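Local coordinates for protein L-asparaginase I (Vibrio cholerae, PDB 2OCD) that probably hydrolyses L-asparagine to L-aspartate and ammonium, as a cytoplasmic enzyme that works as a homotetramer, at residues M104-G109 with E202-P207; Y142-V147 with V193-K198; G214-Y219 with M238-F243; I222-I227 with N251-A256. All coordinates share one frame; numbering follows the deposited sequence.

Interaction 1. Residues M104-G109 with E202-P207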
loop_
_atom_site.group_PDB
_atom_site.type_symbol
_atom_site.label_atom_id
_atom_site.label_comp_id
_atom_site.label_asym_id
_atom_site.label_seq_id
_atom_site.Cartn_x
_atom_site.Cartn_y
_atom_site.Cartn_z
HETATM N N MSE B 104 -0.386 -33.114 10.797
HETATM C CA MSE B 104 -0.454 -34.038 11.895
HETATM C C MSE B 104 -1.821 -34.178 12.504
HETATM O O MSE B 104 -2.155 -35.259 12.989
HETATM C CB MSE B 104 0.520 -33.621 12.987
HETATM C CG MSE B 104 1.957 -33.892 12.582
HETATM SE SE MSE B 104 3.284 -33.245 13.835
HETATM C CE MSE B 104 3.034 -34.643 15.168
ATOM N N PHE B 105 -2.587 -33.090 12.530
ATOM C CA PHE B 105 -3.915 -33.123 13.104
ATOM C C PHE B 105 -4.893 -33.502 12.026
ATOM O O PHE B 105 -4.903 -32.941 10.953
ATOM C CB PHE B 105 -4.360 -31.783 13.688
ATOM C CG PHE B 105 -3.550 -31.305 14.857
ATOM C CD1 PHE B 105 -3.100 -32.173 15.831
ATOM C CD2 PHE B 105 -3.304 -29.960 15.020
ATOM C CE1 PHE B 105 -2.370 -31.711 16.890
ATOM C CE2 PHE B 105 -2.592 -29.506 16.088
ATOM C CZ PHE B 105 -2.118 -30.380 17.014
ATOM N N GLU B 106 -5.771 -34.417 12.375
ATOM C CA GLU B 106 -6.736 -34.959 11.470
ATOM C C GLU B 106 -8.129 -34.777 12.097
ATOM O O GLU B 106 -8.360 -35.169 13.239
ATOM C CB GLU B 106 -6.346 -36.408 11.222
ATOM C CG GLU B 106 -7.454 -37.349 10.910
ATOM C CD GLU B 106 -6.954 -38.483 10.008
ATOM O OE1 GLU B 106 -6.650 -38.171 8.819
ATOM O OE2 GLU B 106 -6.856 -39.652 10.479
ATOM N N ASN B 107 -9.029 -34.136 11.353
ATOM C CA ASN B 107 -10.370 -33.800 11.829
ATOM C C ASN B 107 -10.349 -32.904 13.039
ATOM O O ASN B 107 -11.080 -33.109 13.992
ATOM C CB ASN B 107 -11.208 -35.059 12.107
ATOM C CG ASN B 107 -11.259 -36.006 10.912
ATOM O OD1 ASN B 107 -11.247 -35.581 9.744
ATOM N ND2 ASN B 107 -11.281 -37.296 11.201
ATOM N N LEU B 108 -9.491 -31.894 12.995
ATOM C CA LEU B 108 -9.437 -30.860 14.042
ATOM C C LEU B 108 -10.782 -30.129 14.086
ATOM O O LEU B 108 -11.251 -29.604 13.055
ATOM C CB LEU B 108 -8.328 -29.876 13.703
ATOM C CG LEU B 108 -7.918 -28.870 14.747
ATOM C CD1 LEU B 108 -7.254 -29.653 15.881
ATOM C CD2 LEU B 108 -7.026 -27.788 14.077
ATOM N N GLY B 109 -11.424 -30.168 15.258
ATOM C CA GLY B 109 -12.691 -29.457 15.527
ATOM C C GLY B 109 -12.545 -28.335 16.556
ATOM O O GLY B 109 -13.517 -27.977 17.216
ATOM N N GLU B 202 -13.544 -38.430 13.955
ATOM C CA GLU B 202 -13.015 -38.124 15.283
ATOM C C GLU B 202 -11.634 -37.495 15.190
ATOM O O GLU B 202 -10.842 -37.855 14.318
ATOM C CB GLU B 202 -13.001 -39.383 16.150
ATOM C CG GLU B 202 -14.296 -39.545 16.954
ATOM C CD GLU B 202 -14.524 -40.965 17.448
ATOM O OE1 GLU B 202 -15.697 -41.302 17.780
ATOM O OE2 GLU B 202 -13.535 -41.746 17.500
ATOM N N PHE B 203 -11.349 -36.546 16.078
ATOM C CA PHE B 203 -10.039 -35.915 16.100
ATOM C C PHE B 203 -9.001 -36.953 16.412
ATOM O O PHE B 203 -9.195 -37.774 17.302
ATOM C CB PHE B 203 -9.951 -34.807 17.148
ATOM C CG PHE B 203 -8.516 -34.339 17.452
ATOM C CD1 PHE B 203 -7.858 -33.464 16.617
ATOM C CD2 PHE B 203 -7.842 -34.783 18.597
ATOM C CE1 PHE B 203 -6.576 -33.028 16.920
ATOM C CE2 PHE B 203 -6.533 -34.351 18.886
ATOM C CZ PHE B 203 -5.915 -33.478 18.048
ATOM N N LYS B 204 -7.888 -36.890 15.690
ATOM C CA LYS B 204 -6.753 -37.735 15.973
ATOM C C LYS B 204 -5.425 -37.040 15.616
ATOM O O LYS B 204 -5.382 -36.245 14.689
ATOM C CB LYS B 204 -6.907 -38.989 15.155
ATOM C CG LYS B 204 -5.936 -40.061 15.521
ATOM C CD LYS B 204 -5.169 -40.563 14.280
ATOM C CE LYS B 204 -6.064 -41.295 13.268
ATOM N NZ LYS B 204 -5.257 -41.847 12.118
ATOM N N VAL B 205 -4.359 -37.367 16.341
ATOM C CA VAL B 205 -3.004 -36.965 15.991
ATOM C C VAL B 205 -2.182 -38.079 15.342
ATOM O O VAL B 205 -1.974 -39.132 15.934
ATOM C CB VAL B 205 -2.219 -36.492 17.215
ATOM C CG1 VAL B 205 -0.745 -36.192 16.808
ATOM C CG2 VAL B 205 -2.924 -35.280 17.852
ATOM N N ASN B 206 -1.671 -37.804 14.136
ATOM C CA ASN B 206 -0.882 -38.761 13.351
ATOM C C ASN B 206 0.625 -38.497 13.561
ATOM O O ASN B 206 1.047 -37.366 13.522
ATOM C CB ASN B 206 -1.226 -38.630 11.847
ATOM C CG ASN B 206 -2.655 -39.193 11.462
ATOM O OD1 ASN B 206 -3.147 -40.231 11.976
ATOM N ND2 ASN B 206 -3.288 -38.507 10.503
ATOM N N PRO B 207 1.446 -39.538 13.697
ATOM C CA PRO B 207 2.861 -39.361 14.034
ATOM C C PRO B 207 3.707 -38.761 12.934
ATOM O O PRO B 207 3.348 -38.823 11.746
ATOM C CB PRO B 207 3.356 -40.777 14.261
ATOM C CG PRO B 207 2.536 -41.581 13.362
ATOM C CD PRO B 207 1.138 -40.948 13.418
#

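Interaction 2. Residues Y142-V147 with V193-K198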
loop_
_atom_site.group_PDB
_atom_site.type_symbol
_atom_site.label_atom_id
_atom_site.label_comp_id
_atom_site.label_asym_id
_atom_site.label_seq_id
_atom_site.Cartn_x
_atom_site.Cartn_y
_atom_site.Cartn_z
ATOM N N TYR B 142 -14.162 -16.315 17.716
ATOM C CA TYR B 142 -14.157 -16.522 16.283
ATOM C C TYR B 142 -13.401 -17.767 15.938
ATOM O O TYR B 142 -12.493 -17.698 15.143
ATOM C CB TYR B 142 -13.488 -15.337 15.557
ATOM C CG TYR B 142 -14.134 -14.011 15.810
ATOM C CD1 TYR B 142 -13.837 -13.276 16.955
ATOM C CD2 TYR B 142 -15.046 -13.475 14.922
ATOM C CE1 TYR B 142 -14.440 -12.050 17.204
ATOM C CE2 TYR B 142 -15.652 -12.251 15.182
ATOM C CZ TYR B 142 -15.332 -11.555 16.324
ATOM O OH TYR B 142 -15.930 -10.342 16.596
ATOM N N PRO B 143 -13.804 -18.924 16.486
ATOM C CA PRO B 143 -12.989 -20.133 16.343
ATOM C C PRO B 143 -12.947 -20.629 14.918
ATOM O O PRO B 143 -14.003 -20.877 14.303
ATOM C CB PRO B 143 -13.691 -21.157 17.263
ATOM C CG PRO B 143 -15.073 -20.697 17.417
ATOM C CD PRO B 143 -15.054 -19.189 17.234
ATOM N N ILE B 144 -11.745 -20.752 14.380
ATOM C CA ILE B 144 -11.550 -21.365 13.078
ATOM C C ILE B 144 -10.868 -22.675 13.345
ATOM O O ILE B 144 -9.806 -22.667 13.913
ATOM C CB ILE B 144 -10.604 -20.543 12.191
ATOM C CG1 ILE B 144 -10.992 -19.041 12.178
ATOM C CG2 ILE B 144 -10.515 -21.165 10.769
ATOM C CD1 ILE B 144 -12.393 -18.814 11.982
ATOM N N ASN B 145 -11.434 -23.788 12.883
ATOM C CA ASN B 145 -10.979 -25.120 13.306
ATOM C C ASN B 145 -9.857 -25.634 12.421
ATOM O O ASN B 145 -10.003 -26.668 11.765
ATOM C CB ASN B 145 -12.125 -26.157 13.341
ATOM C CG ASN B 145 -13.267 -25.771 14.289
ATOM O OD1 ASN B 145 -14.440 -26.030 13.998
ATOM N ND2 ASN B 145 -12.930 -25.178 15.436
ATOM N N GLU B 146 -8.761 -24.896 12.412
ATOM C CA GLU B 146 -7.581 -25.231 11.665
ATOM C C GLU B 146 -6.390 -24.755 12.480
ATOM O O GLU B 146 -6.538 -24.046 13.496
ATOM C CB GLU B 146 -7.482 -24.528 10.302
ATOM C CG GLU B 146 -8.724 -24.113 9.517
ATOM C CD GLU B 146 -8.339 -23.566 8.073
ATOM O OE1 GLU B 146 -7.150 -23.702 7.681
ATOM O OE2 GLU B 146 -9.229 -23.022 7.317
ATOM N N VAL B 147 -5.209 -25.159 12.018
ATOM C CA VAL B 147 -3.952 -24.611 12.528
ATOM C C VAL B 147 -3.673 -23.256 11.862
ATOM O O VAL B 147 -3.459 -23.169 10.664
ATOM C CB VAL B 147 -2.789 -25.595 12.360
ATOM C CG1 VAL B 147 -1.540 -25.007 12.942
ATOM C CG2 VAL B 147 -3.088 -26.869 13.119
ATOM N N VAL B 193 -14.637 -18.333 4.291
ATOM C CA VAL B 193 -13.961 -18.813 5.492
ATOM C C VAL B 193 -15.035 -18.899 6.545
ATOM O O VAL B 193 -15.634 -17.871 6.868
ATOM C CB VAL B 193 -12.900 -17.834 5.993
ATOM C CG1 VAL B 193 -12.619 -18.006 7.508
ATOM C CG2 VAL B 193 -11.628 -18.016 5.201
ATOM N N LYS B 194 -15.265 -20.104 7.081
ATOM C CA LYS B 194 -16.362 -20.365 8.030
ATOM C C LYS B 194 -15.909 -20.418 9.507
ATOM O O LYS B 194 -14.904 -21.047 9.809
ATOM C CB LYS B 194 -17.051 -21.693 7.677
ATOM C CG LYS B 194 -17.702 -21.776 6.274
ATOM C CD LYS B 194 -18.933 -20.891 6.136
ATOM C CE LYS B 194 -19.364 -20.715 4.652
ATOM N NZ LYS B 194 -18.398 -19.879 3.843
ATOM N N VAL B 195 -16.664 -19.779 10.408
ATOM C CA VAL B 195 -16.472 -19.935 11.848
ATOM C C VAL B 195 -17.067 -21.260 12.319
ATOM O O VAL B 195 -18.232 -21.511 12.121
ATOM C CB VAL B 195 -17.100 -18.745 12.691
ATOM C CG1 VAL B 195 -16.840 -18.903 14.199
ATOM C CG2 VAL B 195 -16.556 -17.384 12.238
ATOM N N ASP B 196 -16.246 -22.118 12.905
ATOM C CA ASP B 196 -16.695 -23.360 13.589
ATOM C C ASP B 196 -17.232 -24.452 12.667
ATOM O O ASP B 196 -18.248 -25.058 12.931
ATOM C CB ASP B 196 -17.705 -23.064 14.715
ATOM C CG ASP B 196 -17.607 -24.071 15.888
ATOM O OD1 ASP B 196 -17.182 -25.238 15.692
ATOM O OD2 ASP B 196 -17.971 -23.688 17.022
ATOM N N GLU B 197 -16.509 -24.720 11.597
ATOM C CA GLU B 197 -16.875 -25.795 10.691
ATOM C C GLU B 197 -16.450 -27.094 11.372
ATOM O O GLU B 197 -15.254 -27.338 11.584
ATOM C CB GLU B 197 -16.240 -25.608 9.268
ATOM C CG GLU B 197 -16.113 -26.927 8.394
ATOM C CD GLU B 197 -16.331 -26.729 6.870
ATOM O OE1 GLU B 197 -15.998 -25.631 6.350
ATOM O OE2 GLU B 197 -16.826 -27.688 6.202
ATOM N N LYS B 198 -17.439 -27.910 11.728
ATOM C CA LYS B 198 -17.196 -29.224 12.341
ATOM C C LYS B 198 -16.575 -30.179 11.324
ATOM O O LYS B 198 -16.900 -30.126 10.138
ATOM C CB LYS B 198 -18.489 -29.804 12.913
ATOM C CG LYS B 198 -19.059 -28.944 14.021
ATOM C CD LYS B 198 -20.315 -29.547 14.664
ATOM C CE LYS B 198 -21.596 -29.501 13.748
ATOM N NZ LYS B 198 -21.958 -30.804 13.069
HETATM O O HOH W 1 -13.854 -23.728 10.990
#

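Interaction 3. Residues G214-Y219 with M238-F243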
loop_
_atom_site.group_PDB
_atom_site.type_symbol
_atom_site.label_atom_id
_atom_site.label_comp_id
_atom_site.label_asym_id
_atom_site.label_seq_id
_atom_site.Cartn_x
_atom_site.Cartn_y
_atom_site.Cartn_z
ATOM N N GLY B 214 15.957 -33.822 0.605
ATOM C CA GLY B 214 16.848 -32.879 -0.078
ATOM C C GLY B 214 16.080 -31.699 -0.627
ATOM O O GLY B 214 14.903 -31.816 -0.932
ATOM N N VAL B 215 16.730 -30.544 -0.728
ATOM C CA VAL B 215 16.108 -29.352 -1.292
ATOM C C VAL B 215 17.034 -28.651 -2.291
ATOM O O VAL B 215 18.039 -28.100 -1.871
ATOM C CB VAL B 215 15.777 -28.384 -0.164
ATOM C CG1 VAL B 215 15.044 -27.143 -0.708
ATOM C CG2 VAL B 215 14.978 -29.090 0.894
ATOM N N ILE B 216 16.706 -28.643 -3.588
ATOM C CA ILE B 216 17.584 -28.032 -4.615
ATOM C C ILE B 216 16.982 -26.738 -5.172
ATOM O O ILE B 216 15.800 -26.700 -5.552
ATOM C CB ILE B 216 17.807 -28.934 -5.861
ATOM C CG1 ILE B 216 18.213 -30.347 -5.510
ATOM C CG2 ILE B 216 18.925 -28.408 -6.768
ATOM C CD1 ILE B 216 18.117 -31.298 -6.752
ATOM N N THR B 217 17.822 -25.705 -5.223
ATOM C CA THR B 217 17.521 -24.426 -5.818
ATOM C C THR B 217 18.265 -24.410 -7.151
ATOM O O THR B 217 19.488 -24.427 -7.200
ATOM C CB THR B 217 18.040 -23.241 -4.979
ATOM O OG1 THR B 217 17.655 -23.401 -3.604
ATOM C CG2 THR B 217 17.485 -21.912 -5.540
HETATM N N MSE B 218 17.518 -24.343 -8.239
HETATM C CA MSE B 218 18.150 -24.331 -9.518
HETATM C C MSE B 218 18.748 -22.947 -9.695
HETATM O O MSE B 218 18.198 -21.957 -9.251
HETATM C CB MSE B 218 17.145 -24.581 -10.619
HETATM C CG MSE B 218 16.401 -25.846 -10.490
HETATM SE SE MSE B 218 17.377 -27.405 -11.050
HETATM C CE MSE B 218 15.879 -28.629 -11.308
ATOM N N TYR B 219 19.881 -22.912 -10.358
ATOM C CA TYR B 219 20.416 -21.690 -10.858
ATOM C C TYR B 219 20.935 -22.048 -12.215
ATOM O O TYR B 219 21.044 -23.207 -12.526
ATOM C CB TYR B 219 21.522 -21.169 -9.963
ATOM C CG TYR B 219 22.547 -22.195 -9.559
ATOM C CD1 TYR B 219 23.677 -22.405 -10.336
ATOM C CD2 TYR B 219 22.391 -22.942 -8.376
ATOM C CE1 TYR B 219 24.662 -23.282 -9.967
ATOM C CE2 TYR B 219 23.347 -23.874 -7.987
ATOM C CZ TYR B 219 24.514 -24.024 -8.797
ATOM O OH TYR B 219 25.492 -24.961 -8.461
HETATM N N MSE B 238 12.739 -34.967 -2.155
HETATM C CA MSE B 238 13.495 -33.970 -2.879
HETATM C C MSE B 238 12.568 -32.854 -3.354
HETATM O O MSE B 238 11.697 -33.050 -4.210
HETATM C CB MSE B 238 14.132 -34.675 -4.077
HETATM C CG MSE B 238 14.581 -33.803 -5.276
HETATM SE SE MSE B 238 16.238 -32.906 -4.890
HETATM C CE MSE B 238 17.027 -34.192 -3.592
ATOM N N ILE B 239 12.763 -31.676 -2.810
ATOM C CA ILE B 239 12.048 -30.485 -3.261
ATOM C C ILE B 239 12.917 -29.698 -4.268
ATOM O O ILE B 239 14.035 -29.319 -4.001
ATOM C CB ILE B 239 11.634 -29.577 -2.068
ATOM C CG1 ILE B 239 10.758 -30.363 -1.096
ATOM C CG2 ILE B 239 10.876 -28.327 -2.543
ATOM C CD1 ILE B 239 10.473 -29.583 0.195
ATOM N N LEU B 240 12.335 -29.438 -5.426
ATOM C CA LEU B 240 13.009 -28.772 -6.509
ATOM C C LEU B 240 12.453 -27.387 -6.633
ATOM O O LEU B 240 11.310 -27.276 -6.981
ATOM C CB LEU B 240 12.680 -29.533 -7.747
ATOM C CG LEU B 240 13.739 -29.773 -8.774
ATOM C CD1 LEU B 240 14.906 -30.535 -8.139
ATOM C CD2 LEU B 240 12.971 -30.571 -9.863
ATOM N N LEU B 241 13.243 -26.349 -6.308
ATOM C CA LEU B 241 12.797 -24.965 -6.397
ATOM C C LEU B 241 13.212 -24.486 -7.802
ATOM O O LEU B 241 14.404 -24.310 -8.113
ATOM C CB LEU B 241 13.387 -24.101 -5.263
ATOM C CG LEU B 241 13.349 -24.615 -3.799
ATOM C CD1 LEU B 241 14.386 -23.971 -2.830
ATOM C CD2 LEU B 241 11.937 -24.520 -3.171
ATOM N N THR B 242 12.227 -24.310 -8.671
ATOM C CA THR B 242 12.490 -23.997 -10.073
ATOM C C THR B 242 12.090 -22.551 -10.379
ATOM O O THR B 242 11.552 -21.862 -9.496
ATOM C CB THR B 242 11.743 -24.956 -11.000
ATOM O OG1 THR B 242 10.341 -24.800 -10.803
ATOM C CG2 THR B 242 12.153 -26.451 -10.750
ATOM N N PHE B 243 12.335 -22.118 -11.626
ATOM C CA PHE B 243 11.973 -20.745 -12.084
ATOM C C PHE B 243 10.545 -20.511 -12.565
ATOM O O PHE B 243 9.878 -21.375 -13.145
ATOM C CB PHE B 243 12.868 -20.278 -13.223
ATOM C CG PHE B 243 14.304 -20.702 -13.082
ATOM C CD1 PHE B 243 15.090 -20.190 -12.081
ATOM C CD2 PHE B 243 14.858 -21.602 -13.958
ATOM C CE1 PHE B 243 16.413 -20.569 -11.957
ATOM C CE2 PHE B 243 16.177 -21.946 -13.844
ATOM C CZ PHE B 243 16.953 -21.418 -12.846
#

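Interaction 4. Residues I222-I227 with N251-A256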
loop_
_atom_site.group_PDB
_atom_site.type_symbol
_atom_site.label_atom_id
_atom_site.label_comp_id
_atom_site.label_asym_id
_atom_site.label_seq_id
_atom_site.Cartn_x
_atom_site.Cartn_y
_atom_site.Cartn_z
ATOM N N ILE B 222 23.462 -25.130 -13.179
ATOM C CA ILE B 222 23.583 -26.010 -12.026
ATOM C C ILE B 222 23.931 -27.388 -12.564
ATOM O O ILE B 222 23.246 -27.879 -13.447
ATOM C CB ILE B 222 22.286 -26.027 -11.106
ATOM C CG1 ILE B 222 22.435 -27.002 -9.913
ATOM C CG2 ILE B 222 21.019 -26.373 -11.906
ATOM C CD1 ILE B 222 21.320 -26.961 -8.929
ATOM N N SER B 223 25.004 -27.995 -12.055
ATOM C CA SER B 223 25.506 -29.230 -12.649
ATOM C C SER B 223 24.878 -30.431 -11.970
ATOM O O SER B 223 24.650 -30.444 -10.741
ATOM C CB SER B 223 27.018 -29.330 -12.567
ATOM O OG SER B 223 27.458 -29.567 -11.245
ATOM N N HIS B 224 24.607 -31.450 -12.777
ATOM C CA HIS B 224 23.971 -32.688 -12.309
ATOM C C HIS B 224 24.877 -33.399 -11.311
ATOM O O HIS B 224 24.418 -34.222 -10.576
ATOM C CB HIS B 224 23.667 -33.613 -13.492
ATOM C CG HIS B 224 24.896 -34.060 -14.199
ATOM N ND1 HIS B 224 25.626 -35.159 -13.800
ATOM C CD2 HIS B 224 25.567 -33.519 -15.242
ATOM C CE1 HIS B 224 26.682 -35.292 -14.587
ATOM N NE2 HIS B 224 26.666 -34.311 -15.475
ATOM N N GLU B 225 26.159 -33.068 -11.292
ATOM C CA GLU B 225 27.026 -33.518 -10.224
ATOM C C GLU B 225 26.658 -32.966 -8.846
ATOM O O GLU B 225 26.663 -33.729 -7.875
ATOM C CB GLU B 225 28.471 -33.182 -10.543
ATOM C CG GLU B 225 29.003 -33.927 -11.756
ATOM C CD GLU B 225 30.190 -33.230 -12.343
ATOM O OE1 GLU B 225 30.010 -32.515 -13.354
ATOM O OE2 GLU B 225 31.301 -33.365 -11.773
ATOM N N VAL B 226 26.327 -31.680 -8.713
ATOM C CA VAL B 226 25.795 -31.237 -7.413
ATOM C C VAL B 226 24.418 -31.899 -7.138
ATOM O O VAL B 226 24.079 -32.282 -5.998
ATOM C CB VAL B 226 25.689 -29.714 -7.287
ATOM C CG1 VAL B 226 26.632 -29.027 -8.275
ATOM C CG2 VAL B 226 24.256 -29.213 -7.458
ATOM N N ILE B 227 23.618 -32.069 -8.176
ATOM C CA ILE B 227 22.337 -32.733 -8.004
ATOM C C ILE B 227 22.482 -34.212 -7.663
ATOM O O ILE B 227 21.697 -34.755 -6.909
ATOM C CB ILE B 227 21.417 -32.438 -9.203
ATOM C CG1 ILE B 227 20.918 -30.979 -9.041
ATOM C CG2 ILE B 227 20.265 -33.466 -9.299
ATOM C CD1 ILE B 227 20.523 -30.312 -10.316
ATOM N N ASN B 251 18.586 -29.784 -19.196
ATOM C CA ASN B 251 19.737 -30.541 -19.652
ATOM C C ASN B 251 19.445 -32.032 -19.385
ATOM O O ASN B 251 19.070 -32.408 -18.285
ATOM C CB ASN B 251 21.114 -30.020 -19.136
ATOM C CG ASN B 251 21.402 -30.357 -17.693
ATOM O OD1 ASN B 251 22.260 -31.195 -17.388
ATOM N ND2 ASN B 251 20.724 -29.667 -16.789
ATOM N N PRO B 252 19.521 -32.859 -20.439
ATOM C CA PRO B 252 19.279 -34.301 -20.405
ATOM C C PRO B 252 19.770 -34.980 -19.166
ATOM O O PRO B 252 19.035 -35.713 -18.516
ATOM C CB PRO B 252 20.094 -34.799 -21.591
ATOM C CG PRO B 252 20.012 -33.685 -22.586
ATOM C CD PRO B 252 19.863 -32.411 -21.802
ATOM N N GLU B 253 21.014 -34.713 -18.831
ATOM C CA GLU B 253 21.656 -35.404 -17.730
ATOM C C GLU B 253 20.901 -35.221 -16.407
ATOM O O GLU B 253 20.909 -36.096 -15.543
ATOM C CB GLU B 253 23.085 -34.896 -17.580
ATOM C CG GLU B 253 23.945 -34.980 -18.868
ATOM C CD GLU B 253 24.742 -33.680 -19.083
ATOM O OE1 GLU B 253 24.575 -33.018 -20.151
ATOM O OE2 GLU B 253 25.500 -33.307 -18.142
ATOM N N LEU B 254 20.272 -34.065 -16.264
ATOM C CA LEU B 254 19.547 -33.680 -15.073
ATOM C C LEU B 254 18.210 -34.336 -15.107
ATOM O O LEU B 254 17.711 -34.784 -14.083
ATOM C CB LEU B 254 19.317 -32.162 -15.044
ATOM C CG LEU B 254 19.363 -31.435 -13.700
ATOM C CD1 LEU B 254 20.826 -31.281 -13.304
ATOM C CD2 LEU B 254 18.670 -30.054 -13.796
ATOM N N LEU B 255 17.598 -34.337 -16.286
ATOM C CA LEU B 255 16.395 -35.104 -16.459
ATOM C C LEU B 255 16.732 -36.514 -15.996
ATOM O O LEU B 255 16.100 -37.004 -15.072
ATOM C CB LEU B 255 15.849 -35.069 -17.890
ATOM C CG LEU B 255 14.584 -34.202 -18.145
ATOM C CD1 LEU B 255 14.684 -32.801 -17.491
ATOM C CD2 LEU B 255 14.219 -34.093 -19.701
ATOM N N ALA B 256 17.768 -37.117 -16.569
ATOM C CA ALA B 256 18.104 -38.498 -16.245
ATOM C C ALA B 256 18.246 -38.784 -14.744
ATOM O O ALA B 256 17.673 -39.767 -14.256
ATOM C CB ALA B 256 19.346 -38.903 -16.940
#

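Interaction 1. Residues M104-G109 with E202-P207
A two-stranded antiparallel ribbon forms where F105 and E106, just past the end of helix 94-104, run against V205 and K204. E106 and K204 are the hydrogen-bonded pair, each N-H reaching the other's carbonyl oxygen; E106 N to K204 O measures 3.0 Å. The ribbon is prolonged at one end by N206 N, which points almost straight at M104 O (2.8 Å). At the other end the amide of N107 takes over from the backbone: ND2 donates to E202 O at 3.2 Å, with the acceptor close to the amide plane but the donor well above the carbonyl plane.

On one face, E106 and K204 run side by side and meet in a salt bridge of E106 OE2 with K204 NZ at 3.2 Å, weak as a hydrogen bond. K204 CG is anti to the backbone N (chi1 -170°); bends at chi2 and chi3 set CD and CE. NZ has a shorter bond to N206 OD1 (2.7 Å). On the other face, CG2 of V205 comes in at the edge of the F105 ring, 3.7 Å from CD1. The ring of F203 meets that of F105 obliquely, planes at 48°, while L108 CD1 packs 3.6 Å from F203 CE1. Y79 stacks on F203, and helix 65-78 touches V205 and the selenomethionine M104.

The chemistry differs on the two faces: an ammonium shared between a carboxylate and an amide oxygen on one, hydrocarbon and aromatic packing on the other. The second bond to N206 probably helps hold K204 beside E106.

Interaction 2. Residues Y142-V147 with V193-K198
P143 and V195 make the nearest apolar contact between these two loops, CD of the proline ring lying 3.5 Å from CG1 of the valine. That methyl stands anti to the backbone N of V195 (chi1 -178°) and also approaches P143 O at 3.5 Å. The same carbonyl accepts a direct hydrogen bond from D196 N at 2.9 Å; the donor sits almost in line with the C=O, although the angle at the hydrogen is only 131°. I144 adds a looser touch, its CD1 tip 4.0 Å from K194 O.

Next to this bond a water joins the two backbones. It accepts from N145 N and, at 2.9 Å, from E197 N, and it donates to K194 O at 3.1 Å. Three main-chain groups therefore hold it, one from the first loop and two from the second. CB of N145 is directed toward the second loop, and the amide lies near D196, its plane 83° from that of the carboxylate.

An inverse gamma turn centred on N145 shapes the first loop here. Farther out, P111 lies against both P143 and N145, V195 rests on L189 of strand 187-189, and E146 forms a salt bridge with R157.

This is surface packing between connecting loops of the N-terminal domain. The link from helix 127-141 into central strand 147-151 meets the loop that leaves strand 187-189, outermost of the sheet within this chain, and a carbonyl and a bridging water do the joining where no sheet pairing exists.

Interaction 3. Residues G214-Y219 with M238-F243
I216 and L240 lie side by side and point the same way from neighbouring strands, their CD1 atoms 3.6 Å apart. The selenomethionine M238 crosses obliquely to I216 on this face: bends at chi2 and chi3 bring its CE over G214, 3.8 Å from CA, where glycine has no side chain. Selenomethionine M218 reaches the other end of the face; the bend at chi2 (-79°) sets its SE, and CE beyond it lies 3.5 Å from L240 CG. L241 belongs to the opposite face, where its CD1 touches both V215 CG1 (3.9 Å) and T217 OG1 (3.4 Å). Past the strand ends, the F243 ring presents CZ to M218 CB at 3.9 Å.

Four backbone bonds zip the strands together, alternating in direction; the run ends with M218 N to L241 O at 3.1 Å, nearly straight. Helix 224-231 covers the I216 and M238 face. On the other face V215 and T217 pack on T217 and V215 of the second subunit, and Y219 OH bonds to I213 O of that subunit.

The strands run parallel, 13° apart, as the two beta strands of a beta-alpha-beta unit in the parallel sheet of the C-terminal domain, with 213-217 at the sheet's edge within the chain.

Interaction 4. Residues I222-I227 with N251-A256
H224 has CG set between its own backbone N and carbonyl carbon (chi1 63°), which places the imidazole against E253 between the first turns of two helices. E253 CB sits over one face of the ring, 4.1 Å from the centroid and 29° off the normal, a CH-pi contact. Beyond CB the glutamate bends at chi2 (135°), which sets CD near the ring, and the carboxylate stands at a steep angle to the ring plane. OE2 comes close to both CD2 and NE2 of H224, 2.9 Å from CD2, but its angle to NE2 is too poor for a hydrogen bond.

The apolar half belongs to L254. Its CD1 rests on the backbone and CB of H224, 3.6 Å from H224 CA and 3.7 Å from CB. The leucine also crosses I227 at about a right angle, though the detail of their methyl packing is doubtful. No hydrogen bond links the segments.

S223 and N251 stand at the N-cap positions. S223 OG accepts a weak capping bond from V226 N, while at N251 the backbone O accepts from L254 N and L255 N. Behind the contact, I222 and I227 pack on I216 of strand 213-217, while E225 and V226 touch P234 and P212 of the second subunit.

The arrangement is side-by-side packing of the first turns of helices 224-231 and 252-263, neighbouring helices of the alpha/beta C-terminal domain.

Interactions 1 and 2 lie together, about 15 Å between centres, and touch through L108 with N145 and F105 with V147; interactions 3 and 4 form a second pair, centres about 12 Å apart, meeting for instance where M218 packs on L254. The two pairs share no contact. Interaction 3 is the buried one, built from sheet bonds and aliphatic packing, whereas interaction 2 is at the surface and combines loop packing with a water bridge. Interactions 1 and 4 are partly buried and mix apolar contacts with charged groups, though only interaction 1 has a salt bridge. Helix 224-231 of interaction 4 connects the strands of interaction 3, and both contacts touch the second subunit.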